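Local coordinates for ammonium transporter (Kuenenia stuttgartiensis, PDB 6EU6), which probably senses ammonium as the membrane-embedded, Amt-type sensor part of an ammonium sensor histidine kinase, at residues P187-Y192 with E311-D317; F59-F65 with G76-A82; M19-M23 with F218-F223; A126-F130 with F378-L382. All coordinates share one frame; numbering follows the deposited sequence.

Interaction 1. Residues P187-Y192 with E311-D317; sequences PRIDKY and EKTLKID. With ZDM (nonyl 4-O-alpha-D-glucopyranosyl-beta-D-glucopyranoside), chain D.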
# COMPACT_ATOMS: atom_id res chain seq x y z
N PRO A 187 6.84 -8.07 32.94
CA PRO A 187 7.91 -7.76 31.98
C PRO A 187 8.57 -8.93 31.33
O PRO A 187 8.49 -10.08 31.79
CB PRO A 187 8.96 -7.00 32.83
CG PRO A 187 8.33 -6.84 34.20
CD PRO A 187 7.26 -7.88 34.33
N ARG A 188 9.23 -8.66 30.23
CA ARG A 188 10.01 -9.71 29.62
C ARG A 188 11.12 -10.11 30.63
O ARG A 188 11.66 -9.27 31.37
CB ARG A 188 10.61 -9.21 28.27
CG ARG A 188 9.56 -9.00 27.16
CD ARG A 188 10.16 -8.37 25.93
NE ARG A 188 10.37 -6.94 26.21
CZ ARG A 188 10.83 -6.05 25.32
NH1 ARG A 188 11.06 -6.38 24.05
NH2 ARG A 188 10.93 -4.82 25.70
N ILE A 189 11.45 -11.38 30.65
CA ILE A 189 12.48 -11.88 31.53
C ILE A 189 13.76 -11.09 31.58
O ILE A 189 14.28 -10.82 32.67
CB ILE A 189 12.87 -13.36 31.28
CG1 ILE A 189 13.46 -13.53 29.90
CG2 ILE A 189 11.69 -14.25 31.60
CD1 ILE A 189 13.60 -14.94 29.42
N ASP A 190 14.37 -10.72 30.50
CA ASP A 190 15.66 -9.97 30.76
C ASP A 190 15.49 -8.48 30.61
O ASP A 190 16.44 -7.81 30.23
CB ASP A 190 16.68 -10.46 29.75
CG ASP A 190 16.04 -10.72 28.39
OD1 ASP A 190 14.81 -10.35 28.22
OD2 ASP A 190 16.71 -11.38 27.54
N LYS A 191 14.30 -7.93 30.87
CA LYS A 191 14.13 -6.51 30.60
C LYS A 191 14.87 -5.64 31.64
O LYS A 191 15.49 -4.62 31.31
CB LYS A 191 12.62 -6.14 30.59
CG LYS A 191 12.32 -4.64 30.49
CD LYS A 191 12.92 -4.04 29.22
CE LYS A 191 12.72 -2.53 29.21
NZ LYS A 191 13.27 -1.91 27.98
N TYR A 192 14.68 -6.00 32.92
CA TYR A 192 15.22 -5.16 33.99
C TYR A 192 16.34 -5.85 34.72
O TYR A 192 16.25 -7.03 34.96
CB TYR A 192 14.12 -4.84 34.97
CG TYR A 192 13.01 -4.04 34.31
CD1 TYR A 192 13.26 -2.77 33.80
CD2 TYR A 192 11.74 -4.57 34.13
CE1 TYR A 192 12.26 -2.02 33.15
CE2 TYR A 192 10.71 -3.82 33.51
CZ TYR A 192 11.00 -2.52 33.03
OH TYR A 192 10.07 -1.69 32.41
N GLU A 311 8.52 2.97 31.01
CA GLU A 311 9.53 1.96 31.00
C GLU A 311 10.37 1.89 32.31
O GLU A 311 10.60 0.82 32.82
CB GLU A 311 10.48 2.20 29.85
CG GLU A 311 11.60 1.18 29.81
CD GLU A 311 12.70 1.57 28.84
OE1 GLU A 311 12.83 2.75 28.53
OE2 GLU A 311 13.45 0.68 28.43
N LYS A 312 10.84 3.03 32.79
CA LYS A 312 11.88 3.07 33.79
C LYS A 312 11.36 3.47 35.18
O LYS A 312 11.94 3.13 36.18
CB LYS A 312 12.95 4.07 33.36
CG LYS A 312 13.77 3.66 32.18
CD LYS A 312 14.75 4.76 31.88
CE LYS A 312 15.87 4.22 31.03
NZ LYS A 312 15.41 4.36 29.65
N THR A 313 10.25 4.18 35.26
CA THR A 313 9.68 4.54 36.53
C THR A 313 8.52 3.62 36.84
O THR A 313 8.49 3.06 37.94
CB THR A 313 9.23 5.99 36.57
OG1 THR A 313 10.32 6.80 36.20
CG2 THR A 313 8.73 6.38 37.96
N LEU A 314 7.56 3.42 35.94
CA LEU A 314 6.46 2.50 36.27
C LEU A 314 6.89 1.06 36.15
O LEU A 314 6.26 0.14 36.68
CB LEU A 314 5.24 2.80 35.39
CG LEU A 314 4.68 4.19 35.48
CD1 LEU A 314 3.49 4.26 34.56
CD2 LEU A 314 4.20 4.38 36.89
N LYS A 315 7.95 0.82 35.40
CA LYS A 315 8.42 -0.53 35.11
C LYS A 315 7.38 -1.43 34.45
O LYS A 315 7.20 -2.64 34.81
CB LYS A 315 9.09 -1.14 36.34
CG LYS A 315 10.43 -0.42 36.58
CD LYS A 315 11.53 -1.32 37.05
CE LYS A 315 12.90 -0.68 36.94
NZ LYS A 315 12.95 0.75 37.32
N ILE A 316 6.64 -0.80 33.53
CA ILE A 316 5.77 -1.56 32.62
C ILE A 316 6.54 -1.80 31.34
O ILE A 316 7.10 -0.85 30.75
CB ILE A 316 4.45 -0.87 32.35
CG1 ILE A 316 3.75 -0.64 33.69
CG2 ILE A 316 3.56 -1.70 31.40
CD1 ILE A 316 2.58 0.31 33.63
N ASP A 317 6.68 -3.07 30.97
CA ASP A 317 7.47 -3.42 29.79
C ASP A 317 6.56 -3.47 28.52
O ASP A 317 5.74 -4.41 28.35
CB ASP A 317 8.19 -4.72 29.98
CG ASP A 317 9.16 -5.05 28.81
OD1 ASP A 317 9.58 -4.20 28.00
OD2 ASP A 317 9.53 -6.21 28.72
C1 ZDM D . 5.64 -1.91 39.70
O1 ZDM D . 10.10 -5.58 38.79
C2 ZDM D . 7.10 -2.34 39.92
O2 ZDM D . 13.47 -4.01 38.81
C3 ZDM D . 7.69 -3.55 39.13
O3 ZDM D . 9.88 -3.44 41.91
C4 ZDM D . 6.70 -4.12 38.10
O4 ZDM D . 12.33 -2.67 40.83
C5 ZDM D . 10.51 -4.37 41.01
O5 ZDM D . 5.41 -4.13 38.69
C6 ZDM D . 4.71 -2.93 38.97
O6 ZDM D . 11.23 -7.20 36.86
C7 ZDM D . 11.52 -3.63 40.14
O7 ZDM D . 8.15 -4.60 40.01
C8 ZDM D . 12.36 -4.68 39.43
C9 ZDM D . 11.46 -5.38 38.40
C10 ZDM D . 9.55 -4.87 39.94
C11 ZDM D . 11.95 -6.78 38.03
O16 ZDM D . 3.93 -2.66 37.78
C18 ZDM D . 3.39 -1.40 37.38
C19 ZDM D . 2.43 -0.80 38.39
C22 ZDM D . 1.23 -0.14 37.73
C25 ZDM D . 1.22 1.37 37.89
C28 ZDM D . 0.14 2.07 37.05
C31 ZDM D . -1.19 2.22 37.76
C34 ZDM D . -2.00 3.38 37.25
O49 ZDM D . 5.65 -0.55 39.23
O55 ZDM D . 7.18 -2.59 41.31
C57 ZDM D . 7.01 -5.56 37.70
O61 ZDM D . 8.27 -5.59 37.03
O HOH W 1 10.10 -1.66 27.37
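Arg188 holds the carboxylate of Asp317 side-on with two nitrogens. Arg188 NE gives a nearly straight bond to Asp317 OD2 at 2.7 Å, with the oxygen close to the guanidinium plane. Arg188 NH2 takes the syn lone pair of Asp317 OD1, also at 2.7 Å. The bend at chi3 (-76°) turns NE and NH2 toward the carboxylate, the two planes 31° apart. Asp317 OD2 has a second donor, since Arg188 N meets its anti lone pair at 2.9 Å. Asp317 OD1 is further served by a water that donates to it. Arg188 NH1 is satisfied by a salt bridge to Glu117.

Lys191 NZ makes a salt bridge to Glu311 OE2 at 2.6 Å and bonds to Asn199 O as well. The same water accepts only weakly from it. The other oxygen, Glu311 OE1, has Lys312 NZ above its carboxylate plane, so three residues share one charge network. The contact joins the loop after helix 167-185, with its type I turn from Arg188 to Lys191, to the end of helix 289-312 and the turn after it. In an Amt fold this is probably the cytoplasmic face, and the C-terminal helix 392-397 touches Arg188 and Ile189.

Tyr192 OH donates to the last-turn carbonyl Glu311 O at 2.6 Å, in the carbonyl plane and on a lone pair. Its ring lies between two lysine chains. Lys315 CD sits over one face, 4.0 Å from the Tyr192 centroid, and Lys191 CG covers the opposite face. The nonyl maltoside detergent lies alongside. Its O49 donates to Leu314 O at 2.7 Å.

Interaction 2. Residues F59-F65 with G76-A82; sequences FSVGFGF and GIDLFFA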
# COMPACT_ATOMS: atom_id res chain seq x y z
N PHE A 59 -18.79 -7.25 13.79
CA PHE A 59 -19.97 -7.53 12.98
C PHE A 59 -21.12 -8.04 13.87
O PHE A 59 -22.27 -7.60 13.73
CB PHE A 59 -19.66 -8.52 11.89
CG PHE A 59 -20.87 -9.01 11.12
CD1 PHE A 59 -21.41 -8.27 10.09
CD2 PHE A 59 -21.42 -10.24 11.40
CE1 PHE A 59 -22.54 -8.72 9.40
CE2 PHE A 59 -22.53 -10.69 10.72
CZ PHE A 59 -23.10 -9.93 9.75
N SER A 60 -20.83 -8.94 14.78
CA SER A 60 -21.91 -9.64 15.49
C SER A 60 -22.53 -8.74 16.57
O SER A 60 -23.77 -8.57 16.63
CB SER A 60 -21.38 -10.90 16.17
OG SER A 60 -20.84 -11.75 15.19
N VAL A 61 -21.69 -8.24 17.45
CA VAL A 61 -22.20 -7.42 18.56
C VAL A 61 -21.67 -6.02 18.70
O VAL A 61 -22.43 -5.08 19.11
CB VAL A 61 -22.10 -8.15 19.90
CG1 VAL A 61 -22.71 -9.52 19.78
CG2 VAL A 61 -20.70 -8.29 20.34
N GLY A 62 -20.41 -5.82 18.35
CA GLY A 62 -19.80 -4.51 18.64
C GLY A 62 -20.50 -3.33 18.00
O GLY A 62 -20.75 -2.31 18.64
N PHE A 63 -20.79 -3.43 16.70
CA PHE A 63 -21.40 -2.34 16.02
C PHE A 63 -22.76 -2.00 16.70
O PHE A 63 -23.11 -0.82 16.83
CB PHE A 63 -21.60 -2.63 14.55
CG PHE A 63 -22.17 -1.46 13.77
CD1 PHE A 63 -21.31 -0.49 13.21
CD2 PHE A 63 -23.55 -1.30 13.59
CE1 PHE A 63 -21.81 0.58 12.51
CE2 PHE A 63 -24.06 -0.20 12.95
CZ PHE A 63 -23.20 0.75 12.37
N GLY A 64 -23.51 -3.02 17.10
CA GLY A 64 -24.82 -2.76 17.69
C GLY A 64 -24.72 -2.04 19.02
O GLY A 64 -25.35 -1.02 19.23
N PHE A 65 -23.84 -2.53 19.88
CA PHE A 65 -23.61 -1.89 21.16
C PHE A 65 -23.18 -0.45 20.99
O PHE A 65 -23.54 0.41 21.81
CB PHE A 65 -22.53 -2.60 21.96
CG PHE A 65 -22.96 -3.89 22.61
CD1 PHE A 65 -24.29 -4.25 22.79
CD2 PHE A 65 -21.99 -4.75 23.10
CE1 PHE A 65 -24.65 -5.45 23.40
CE2 PHE A 65 -22.34 -5.92 23.78
CZ PHE A 65 -23.70 -6.30 23.92
N GLY A 76 -26.00 0.56 23.01
CA GLY A 76 -26.86 0.35 21.88
C GLY A 76 -27.58 -0.97 21.96
O GLY A 76 -27.00 -1.92 22.46
N ILE A 77 -28.78 -1.09 21.43
CA ILE A 77 -29.52 -2.36 21.65
C ILE A 77 -30.12 -2.99 20.42
O ILE A 77 -30.91 -3.91 20.52
CB ILE A 77 -30.61 -2.21 22.76
CG1 ILE A 77 -31.75 -1.28 22.29
CG2 ILE A 77 -29.99 -1.73 24.07
CD1 ILE A 77 -32.85 -1.05 23.31
N ASP A 78 -29.71 -2.52 19.26
CA ASP A 78 -30.02 -3.22 18.03
C ASP A 78 -28.86 -3.03 17.06
O ASP A 78 -27.80 -2.59 17.48
CB ASP A 78 -31.38 -2.76 17.50
CG ASP A 78 -31.40 -1.38 16.96
OD1 ASP A 78 -30.39 -0.63 16.94
OD2 ASP A 78 -32.51 -1.00 16.56
N LEU A 79 -29.08 -3.44 15.81
CA LEU A 79 -28.10 -3.49 14.72
C LEU A 79 -27.04 -4.56 14.96
O LEU A 79 -25.96 -4.58 14.32
CB LEU A 79 -27.46 -2.15 14.52
CG LEU A 79 -28.39 -1.04 14.04
CD1 LEU A 79 -27.73 0.32 14.08
CD2 LEU A 79 -28.86 -1.36 12.64
N PHE A 80 -27.35 -5.51 15.82
CA PHE A 80 -26.57 -6.72 15.89
C PHE A 80 -26.60 -7.48 14.55
O PHE A 80 -27.67 -7.56 13.91
CB PHE A 80 -27.03 -7.60 17.06
CG PHE A 80 -27.07 -6.86 18.34
CD1 PHE A 80 -25.88 -6.34 18.86
CD2 PHE A 80 -28.27 -6.64 19.01
CE1 PHE A 80 -25.88 -5.65 20.03
CE2 PHE A 80 -28.27 -5.93 20.19
CZ PHE A 80 -27.09 -5.42 20.72
N PHE A 81 -25.44 -8.01 14.12
CA PHE A 81 -25.32 -8.73 12.86
C PHE A 81 -25.73 -7.85 11.69
O PHE A 81 -26.25 -8.33 10.66
CB PHE A 81 -26.17 -10.01 12.86
CG PHE A 81 -25.82 -10.94 13.99
CD1 PHE A 81 -24.62 -11.65 13.98
CD2 PHE A 81 -26.67 -11.09 15.06
CE1 PHE A 81 -24.29 -12.47 15.00
CE2 PHE A 81 -26.34 -11.91 16.08
CZ PHE A 81 -25.17 -12.61 16.05
N ALA A 82 -25.56 -6.54 11.90
CA ALA A 82 -25.95 -5.53 10.95
C ALA A 82 -27.46 -5.58 10.62
O ALA A 82 -27.85 -5.25 9.53
CB ALA A 82 -25.14 -5.67 9.68
O HOH W 2 -23.39 -5.39 15.45
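Phe81 N donates to Ser60 O at 3.1 Å and makes a weaker bond to Phe59 O. These acceptors lie in helix 40-67, where a wider pi-type turn runs from Phe59 to Gly62. The donor is in the loop between strand 75-76 and helix 93-114. Further along, Gly76 N donates to Phe65 O at 2.7 Å. One water bridges the middle. It takes the N-H of Gly64 and donates to Phe59 O and to Leu79 O.

Phe81 CA lies over the Phe59 ring, 4.2 Å from its centroid. The Phe81 ring has Ser60 O over one face and Phe59 CE2 at its edge. Phe80 CE1 meets Phe65 CD1 at 3.5 Å, with the ring planes 88° apart in an oblique pair. The Phe80 edge also lies against Val61 O. A serine in place of Phe80 would probably leave the Phe65 ring without this partner and open a gap beside Gly64. Phe63 CG, anti to the backbone N (chi1 -176°), carries its ring out to Leu79, whose CD1 touches Phe63 CE2, at the ring edge, at 3.9 Å.

Gly64 CA lies 3.0 Å from Asp78 O, and Gly76 CA packs on Gly64 O. At both glycines the other segment occupies the space where a CB would stand. The contact thus combines aromatic packing with backbone bonds; the loop and the water satisfy backbone groups at and beyond the irregular turn.

Interaction 3. Residues M19-M23 with F218-F223; sequences MVFLM and FGWFGF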
# COMPACT_ATOMS: atom_id res chain seq x y z
N MET A 19 -7.96 2.15 3.36
CA MET A 19 -6.65 2.65 3.79
C MET A 19 -6.41 2.29 5.26
O MET A 19 -5.30 1.96 5.69
CB MET A 19 -6.55 4.18 3.57
CG MET A 19 -6.66 4.61 2.16
SD MET A 19 -6.87 6.36 1.88
CE MET A 19 -5.27 6.99 2.46
N VAL A 20 -7.44 2.45 6.07
CA VAL A 20 -7.35 2.04 7.49
C VAL A 20 -7.16 0.54 7.68
O VAL A 20 -6.40 0.08 8.55
CB VAL A 20 -8.62 2.50 8.26
CG1 VAL A 20 -8.58 1.98 9.70
CG2 VAL A 20 -8.69 4.04 8.24
N PHE A 21 -7.76 -0.27 6.79
CA PHE A 21 -7.45 -1.70 6.84
C PHE A 21 -5.94 -1.94 6.69
O PHE A 21 -5.34 -2.80 7.32
CB PHE A 21 -8.22 -2.48 5.73
CG PHE A 21 -7.91 -3.92 5.72
CD1 PHE A 21 -8.61 -4.80 6.54
CD2 PHE A 21 -6.91 -4.40 4.92
CE1 PHE A 21 -8.33 -6.17 6.50
CE2 PHE A 21 -6.60 -5.76 4.91
CZ PHE A 21 -7.29 -6.64 5.72
N LEU A 22 -5.34 -1.19 5.79
CA LEU A 22 -3.92 -1.33 5.51
C LEU A 22 -3.01 -0.94 6.71
O LEU A 22 -1.89 -1.46 6.81
CB LEU A 22 -3.53 -0.47 4.31
CG LEU A 22 -2.27 -0.90 3.58
CD1 LEU A 22 -2.44 -2.28 3.01
CD2 LEU A 22 -1.99 0.09 2.46
N MET A 23 -3.55 -0.17 7.65
CA MET A 23 -2.88 0.03 8.94
C MET A 23 -2.68 -1.27 9.66
O MET A 23 -1.76 -1.38 10.42
CB MET A 23 -3.66 1.00 9.81
CG MET A 23 -3.67 2.39 9.23
SD MET A 23 -4.70 3.51 10.20
CE MET A 23 -3.72 3.85 11.66
N PHE A 218 0.32 6.72 6.20
CA PHE A 218 -0.55 6.63 5.05
C PHE A 218 -1.95 6.26 5.45
O PHE A 218 -2.88 6.93 5.11
CB PHE A 218 -0.03 5.57 4.11
CG PHE A 218 -0.93 5.27 2.99
CD1 PHE A 218 -0.88 6.04 1.82
CD2 PHE A 218 -1.76 4.19 3.05
CE1 PHE A 218 -1.69 5.73 0.75
CE2 PHE A 218 -2.63 3.89 2.00
CZ PHE A 218 -2.60 4.66 0.84
N GLY A 219 -2.10 5.18 6.18
CA GLY A 219 -3.42 4.82 6.69
C GLY A 219 -4.14 5.87 7.51
O GLY A 219 -5.38 5.99 7.42
N TRP A 220 -3.39 6.63 8.30
CA TRP A 220 -3.99 7.71 9.14
C TRP A 220 -4.63 8.78 8.29
O TRP A 220 -5.56 9.45 8.75
CB TRP A 220 -2.95 8.32 10.14
CG TRP A 220 -3.19 7.87 11.49
CD1 TRP A 220 -4.33 8.08 12.22
CD2 TRP A 220 -2.29 7.15 12.35
NE1 TRP A 220 -4.19 7.49 13.48
CE2 TRP A 220 -2.95 6.96 13.60
CE3 TRP A 220 -0.98 6.73 12.24
CZ2 TRP A 220 -2.37 6.32 14.66
CZ3 TRP A 220 -0.40 6.08 13.30
CH2 TRP A 220 -1.11 5.87 14.50
N PHE A 221 -4.16 8.95 7.03
CA PHE A 221 -4.84 9.82 6.10
C PHE A 221 -6.30 9.43 5.89
O PHE A 221 -7.22 10.33 5.87
CB PHE A 221 -4.13 9.92 4.73
CG PHE A 221 -2.75 10.57 4.78
CD1 PHE A 221 -2.45 11.60 5.67
CD2 PHE A 221 -1.74 10.12 3.94
CE1 PHE A 221 -1.19 12.17 5.69
CE2 PHE A 221 -0.47 10.68 3.99
CZ PHE A 221 -0.22 11.72 4.86
N GLY A 222 -6.54 8.12 5.75
CA GLY A 222 -7.91 7.62 5.65
C GLY A 222 -8.63 7.70 6.98
O GLY A 222 -9.82 8.00 7.07
N PHE A 223 -7.91 7.37 8.03
CA PHE A 223 -8.49 7.40 9.39
C PHE A 223 -9.09 8.76 9.70
O PHE A 223 -10.28 8.87 10.07
CB PHE A 223 -7.36 7.01 10.34
CG PHE A 223 -7.81 6.38 11.60
CD1 PHE A 223 -8.10 7.19 12.70
CD2 PHE A 223 -7.73 5.03 11.77
CE1 PHE A 223 -8.46 6.59 13.91
CE2 PHE A 223 -8.16 4.43 12.95
CZ PHE A 223 -8.55 5.23 14.00
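Two transmembrane helices of the Amt fold, 2-34 and 206-226, pack through methionines set against glycines and aromatic rings. Their local axes come within 7.5 Å and cross at -135°. Met23 CG rests on Gly219 CA at 3.5 Å. The Met23 chain bends at chi3 (75°), which lays its methyl over the indole of Trp220. Met23 CE makes a CH-pi contact, 3.8 Å from the centroid of the five-membered ring. Met23 SD, above the same face at 4.9 Å from that centroid, makes a Met-aromatic contact and also touches Phe223 CD2 at 3.7 Å.

An alanine in place of Met23 would probably leave this indole face without its methyl cover and open a gap beside Gly219. The Phe223 ring stacks on Phe103 and meets His171. This is consistent with the stacked phenylalanines and histidine-lined pore of Amt proteins, and would place the contact just behind that pathway.

Met19 CE makes a CH-pi contact over one face of Phe218, 4.1 Å from the centroid, and lies near Phe221 CB. Met19 SD, oblique to that ring, makes the second Met-aromatic contact. Val20 CG2 presses on Phe223 N at 3.4 Å, while Val20 CG1 meets the Phe223 ring obliquely. Leu22 CD2 meets Phe218 CE2 at 3.9 Å. Gly219 and Gly222 present bare backbone to Met23 and Met19. Phe221 meets Phe21 of the third subunit edge-to-face, so helix 206-226 lies at the trimer interface.

Interaction 4. Residues A126-F130 with F378-L382; sequences AGTAF and FFLCL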
# COMPACT_ATOMS: atom_id res chain seq x y z
N ALA A 126 -8.24 -13.82 23.31
CA ALA A 126 -9.38 -13.56 24.19
C ALA A 126 -9.45 -12.05 24.50
O ALA A 126 -10.52 -11.48 24.65
CB ALA A 126 -9.22 -14.34 25.48
N GLY A 127 -8.30 -11.42 24.65
CA GLY A 127 -8.23 -9.96 24.83
C GLY A 127 -8.87 -9.21 23.68
O GLY A 127 -9.64 -8.27 23.88
N THR A 128 -8.58 -9.64 22.46
CA THR A 128 -9.18 -9.08 21.30
C THR A 128 -10.67 -9.20 21.31
O THR A 128 -11.41 -8.26 21.05
CB THR A 128 -8.67 -9.79 19.99
OG1 THR A 128 -7.23 -9.71 19.93
CG2 THR A 128 -9.29 -9.12 18.74
N ALA A 129 -11.16 -10.37 21.63
CA ALA A 129 -12.60 -10.56 21.61
C ALA A 129 -13.26 -9.67 22.64
O ALA A 129 -14.32 -9.05 22.38
CB ALA A 129 -12.90 -12.03 21.92
N PHE A 130 -12.62 -9.56 23.82
CA PHE A 130 -13.20 -8.78 24.91
C PHE A 130 -13.23 -7.28 24.63
O PHE A 130 -14.25 -6.60 24.84
CB PHE A 130 -12.54 -9.13 26.23
CG PHE A 130 -13.19 -8.47 27.44
CD1 PHE A 130 -14.39 -8.97 27.99
CD2 PHE A 130 -12.59 -7.37 28.08
CE1 PHE A 130 -14.96 -8.35 29.10
CE2 PHE A 130 -13.20 -6.78 29.19
CZ PHE A 130 -14.37 -7.28 29.69
N PHE A 378 -10.42 -8.16 33.60
CA PHE A 378 -10.47 -9.22 32.57
C PHE A 378 -9.26 -10.07 32.65
O PHE A 378 -9.40 -11.30 32.69
CB PHE A 378 -10.65 -8.63 31.17
CG PHE A 378 -10.58 -9.66 30.10
CD1 PHE A 378 -11.69 -10.42 29.79
CD2 PHE A 378 -9.39 -9.90 29.46
CE1 PHE A 378 -11.62 -11.45 28.84
CE2 PHE A 378 -9.32 -10.88 28.47
CZ PHE A 378 -10.44 -11.68 28.17
N PHE A 379 -8.07 -9.46 32.73
CA PHE A 379 -6.87 -10.28 32.80
C PHE A 379 -6.67 -10.96 34.17
O PHE A 379 -6.03 -12.00 34.21
CB PHE A 379 -5.62 -9.54 32.36
CG PHE A 379 -5.63 -9.29 30.88
CD1 PHE A 379 -5.37 -10.35 29.99
CD2 PHE A 379 -5.89 -8.06 30.37
CE1 PHE A 379 -5.45 -10.17 28.61
CE2 PHE A 379 -5.96 -7.86 28.98
CZ PHE A 379 -5.71 -8.92 28.11
N LEU A 380 -7.23 -10.39 35.23
CA LEU A 380 -7.24 -11.05 36.53
C LEU A 380 -8.08 -12.29 36.45
O LEU A 380 -7.65 -13.34 36.88
CB LEU A 380 -7.79 -10.15 37.64
CG LEU A 380 -6.78 -9.15 38.18
CD1 LEU A 380 -7.53 -8.07 38.94
CD2 LEU A 380 -5.64 -9.74 39.06
N CYS A 381 -9.27 -12.19 35.88
CA CYS A 381 -10.15 -13.35 35.76
C CYS A 381 -9.59 -14.35 34.82
O CYS A 381 -9.61 -15.52 35.14
CB CYS A 381 -11.56 -13.01 35.34
SG CYS A 381 -12.32 -11.89 36.52
N LEU A 382 -9.04 -13.92 33.68
CA LEU A 382 -8.39 -14.90 32.80
C LEU A 382 -7.22 -15.66 33.48
O LEU A 382 -7.01 -16.84 33.25
CB LEU A 382 -7.92 -14.22 31.50
CG LEU A 382 -7.33 -15.09 30.40
CD1 LEU A 382 -8.37 -16.11 29.95
CD2 LEU A 382 -6.85 -14.29 29.18
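Leu382 N donates to Phe378 O at 2.8 Å, the regular bond of one turn of helix 353-385. The four-residue spacing puts both side chains on the face turned to Ala126, which touches each of them. Ala126 O in turn accepts from Phe130 N, while Phe378 CZ approaches that oxygen to 3.5 Å.

The main contact is the offset stack of Phe130 and Phe378. The ring centroids are 4.3 Å apart and the planes are inclined by only 16°. Each phenylalanine reaches out with CG anti to its own backbone nitrogen, chi1 -174° for Phe130 and 175° for Phe378. The two side chains slide past each other in opposite directions, and each CB lies over the partner's ring. The closest atoms are Phe130 CG and Phe378 CD1, at 3.4 Å.

Two small residues fill in around the stack. Ala126 CB sits at the edge of the Phe378 ring, 4.0 Å from Phe378 CZ. Gly127 CA meets Phe378 CE2 at 3.9 Å. The larger Phe379 lays its own ring against Phe378 and continues to Phe177 of helix 167-185, which Phe130 also touches.

The helix axes stay 11.5 Å apart, too far for backbones to touch. Helices 121-144 and 353-385 are thus joined here by dispersion, chiefly the overlap of two rings, with no polar bond between the two segments.

From the N terminus, helix 2-34 supplies the first half of interaction 3, which waits for helix 206-226. Inside that long loop, interaction 2 closes early, tying helix 40-67 to the connection leading to helix 93-114. Helix 121-144 then opens interaction 4, and the loop after helix 167-185 opens interaction 1. Interaction 3 closes next, so it crosses both. Interaction 1 closes at the end of helix 289-312, nested within interaction 4, which ends on helix 353-385. Interactions 1 and 2 lie on opposite sides of the chain centre, their centres 38 Å apart. No two contacts touch, although interactions 2 and 4 come within about 7 Å at their nearest atoms.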